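Local coordinates for type III secretion system effector HopBA1 (Pseudomonas syringae pv. aptata, PDB 5T09), which acts as a virulence factor that enhances self-association of the Arabidopsis disease resistance protein RBA1, whose recognition of it triggers plant cell death, at residues Ile61-Leu64 with Ile65-Ala69. Residues are numbered along the deposited sequence; the frame is centred on the assembly and turned at random.
Sequences IPKL and ITESA
Pro62 O takes two bonds from Thr66, one turn further along helix 60-74. Thr66 N makes the i+4 backbone bond at 3.0 Å from Pro62 O. Thr66 OG1 adds a second at 3.1 Å to Pro62 O, from the opposite face of the carbonyl plane. A chi1 of -63° puts OG1 beside its own backbone N, which lets both donors serve one acceptor. Ser68 OG also bonds back to a carbonyl four residues earlier, Leu64 O. The OG lies 2.9 Å from Leu64 O, well out of the carbonyl plane and away from the lone-pair directions. The backbone bond from Ser68 N to Leu64 O is weak, with an N-H...O angle of 128°. Leu64 CD1 packs 3.7 Å from Ser68 OG, and both side chains touch Val37 and Leu40 of helix 36-46. Ile61 and Ile65 reach Trp188 and Ile52, on the parallel strands 184-190 and 49-54 of the mixed sheet, while Thr66 meets helix 117-132. On the more exposed side, Lys63 NZ and Glu67 OE2 stand 5.2 Å apart, too far for a salt bridge, though their opposite charges may attract weakly. Both hydroxyls thus bond back to the helix's own carbonyls, which probably eases their packing against helices 117-132 and 36-46.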
ATOM      1  N   ILE A  61      -7.323  -4.192  -6.047  1.00 37.59           N
ATOM      2  CA  ILE A  61      -6.290  -3.261  -5.599  1.00 42.20           C
ATOM      3  C   ILE A  61      -4.962  -3.586  -6.276  1.00 46.13           C
ATOM      4  O   ILE A  61      -4.363  -2.693  -6.894  1.00 44.09           O
ATOM      5  CB  ILE A  61      -6.186  -3.268  -4.065  1.00 38.50           C
ATOM      6  CG1 ILE A  61      -7.482  -2.700  -3.473  1.00 42.43           C
ATOM      7  CG2 ILE A  61      -4.992  -2.446  -3.590  1.00 36.05           C
ATOM      8  CD1 ILE A  61      -7.639  -2.880  -1.983  1.00 43.46           C
ATOM      9  N   PRO A  62      -4.452  -4.818  -6.197  1.00 44.45           N
ATOM     10  CA  PRO A  62      -3.206  -5.122  -6.923  1.00 40.95           C
ATOM     11  C   PRO A  62      -3.341  -4.988  -8.431  1.00 38.59           C
ATOM     12  O   PRO A  62      -2.373  -4.603  -9.096  1.00 47.90           O
ATOM     13  CB  PRO A  62      -2.891  -6.566  -6.504  1.00 39.86           C
ATOM     14  CG  PRO A  62      -4.176  -7.117  -5.993  1.00 45.77           C
ATOM     15  CD  PRO A  62      -4.895  -5.958  -5.378  1.00 42.06           C
ATOM     16  N   LYS A  63      -4.510  -5.294  -8.996  1.00 45.18           N
ATOM     17  CA  LYS A  63      -4.722  -5.063 -10.424  1.00 45.38           C
ATOM     18  C   LYS A  63      -4.611  -3.583 -10.759  1.00 47.95           C
ATOM     19  O   LYS A  63      -4.031  -3.210 -11.786  1.00 46.10           O
ATOM     20  CB  LYS A  63      -6.090  -5.593 -10.850  1.00 50.28           C
ATOM     21  CG  LYS A  63      -6.147  -7.092 -11.085  1.00 57.17           C
ATOM     22  CD  LYS A  63      -7.548  -7.545 -11.502  1.00 58.89           C
ATOM     23  CE  LYS A  63      -8.003  -6.898 -12.809  1.00 63.75           C
ATOM     24  NZ  LYS A  63      -9.327  -7.418 -13.263  1.00 64.73           N
ATOM     25  N   LEU A  64      -5.176  -2.725  -9.909  1.00 45.12           N
ATOM     26  CA  LEU A  64      -5.075  -1.288 -10.135  1.00 53.59           C
ATOM     27  C   LEU A  64      -3.620  -0.840 -10.173  1.00 50.01           C
ATOM     28  O   LEU A  64      -3.225  -0.058 -11.044  1.00 52.51           O
ATOM     29  CB  LEU A  64      -5.840  -0.536  -9.045  1.00 45.83           C
ATOM     30  CG  LEU A  64      -5.685   0.987  -9.049  1.00 49.80           C
ATOM     31  CD1 LEU A  64      -6.139   1.568 -10.379  1.00 47.09           C
ATOM     32  CD2 LEU A  64      -6.463   1.598  -7.896  1.00 51.60           C
ATOM     33  N   ILE A  65      -2.802  -1.328  -9.238  1.00 52.46           N
ATOM     34  CA  ILE A  65      -1.399  -0.923  -9.199  1.00 45.51           C
ATOM     35  C   ILE A  65      -0.675  -1.398 -10.454  1.00 48.68           C
ATOM     36  O   ILE A  65       0.112  -0.656 -11.052  1.00 47.43           O
ATOM     37  CB  ILE A  65      -0.734  -1.445  -7.913  1.00 45.43           C
ATOM     38  CG1 ILE A  65      -1.360  -0.751  -6.696  1.00 45.70           C
ATOM     39  CG2 ILE A  65       0.773  -1.208  -7.942  1.00 43.42           C
ATOM     40  CD1 ILE A  65      -0.901  -1.284  -5.350  1.00 49.45           C
ATOM     41  N   THR A  66      -0.929  -2.638 -10.876  1.00 48.95           N
ATOM     42  CA  THR A  66      -0.330  -3.144 -12.110  1.00 53.75           C
ATOM     43  C   THR A  66      -0.608  -2.207 -13.279  1.00 62.72           C
ATOM     44  O   THR A  66       0.299  -1.855 -14.043  1.00 66.50           O
ATOM     45  CB  THR A  66      -0.861  -4.549 -12.413  1.00 51.07           C
ATOM     46  OG1 THR A  66      -0.462  -5.453 -11.374  1.00 49.20           O
ATOM     47  CG2 THR A  66      -0.333  -5.062 -13.754  1.00 54.55           C
ATOM     48  N   GLU A  67      -1.866  -1.792 -13.438  1.00 61.16           N
ATOM     49  CA  GLU A  67      -2.248  -0.960 -14.572  1.00 63.45           C
ATOM     50  C   GLU A  67      -1.745   0.472 -14.442  1.00 60.43           C
ATOM     51  O   GLU A  67      -1.674   1.184 -15.448  1.00 57.55           O
ATOM     52  CB  GLU A  67      -3.769  -0.963 -14.728  1.00 74.25           C
ATOM     53  CG  GLU A  67      -4.368  -2.348 -14.931  1.00 82.51           C
ATOM     54  CD  GLU A  67      -5.884  -2.341 -14.885  1.00 96.00           C
ATOM     55  OE1 GLU A  67      -6.474  -1.241 -14.843  1.00102.16           O
ATOM     56  OE2 GLU A  67      -6.484  -3.437 -14.889  1.00 99.97           O
ATOM     57  N   SER A  68      -1.396   0.909 -13.234  1.00 56.17           N
ATOM     58  CA  SER A  68      -0.937   2.271 -12.996  1.00 58.66           C
ATOM     59  C   SER A  68       0.580   2.399 -12.973  1.00 59.46           C
ATOM     60  O   SER A  68       1.085   3.525 -12.937  1.00 62.27           O
ATOM     61  CB  SER A  68      -1.494   2.787 -11.660  1.00 50.13           C
ATOM     62  OG  SER A  68      -2.907   2.720 -11.628  1.00 57.44           O
ATOM     63  N   ALA A  69       1.310   1.281 -12.993  1.00 60.58           N
ATOM     64  CA  ALA A  69       2.744   1.301 -12.722  1.00 55.79           C
ATOM     65  C   ALA A  69       3.470   2.309 -13.605  1.00 55.36           C
ATOM     66  O   ALA A  69       4.086   3.261 -13.112  1.00 56.70           O
ATOM     67  CB  ALA A  69       3.324  -0.100 -12.913  1.00 57.78           C
TER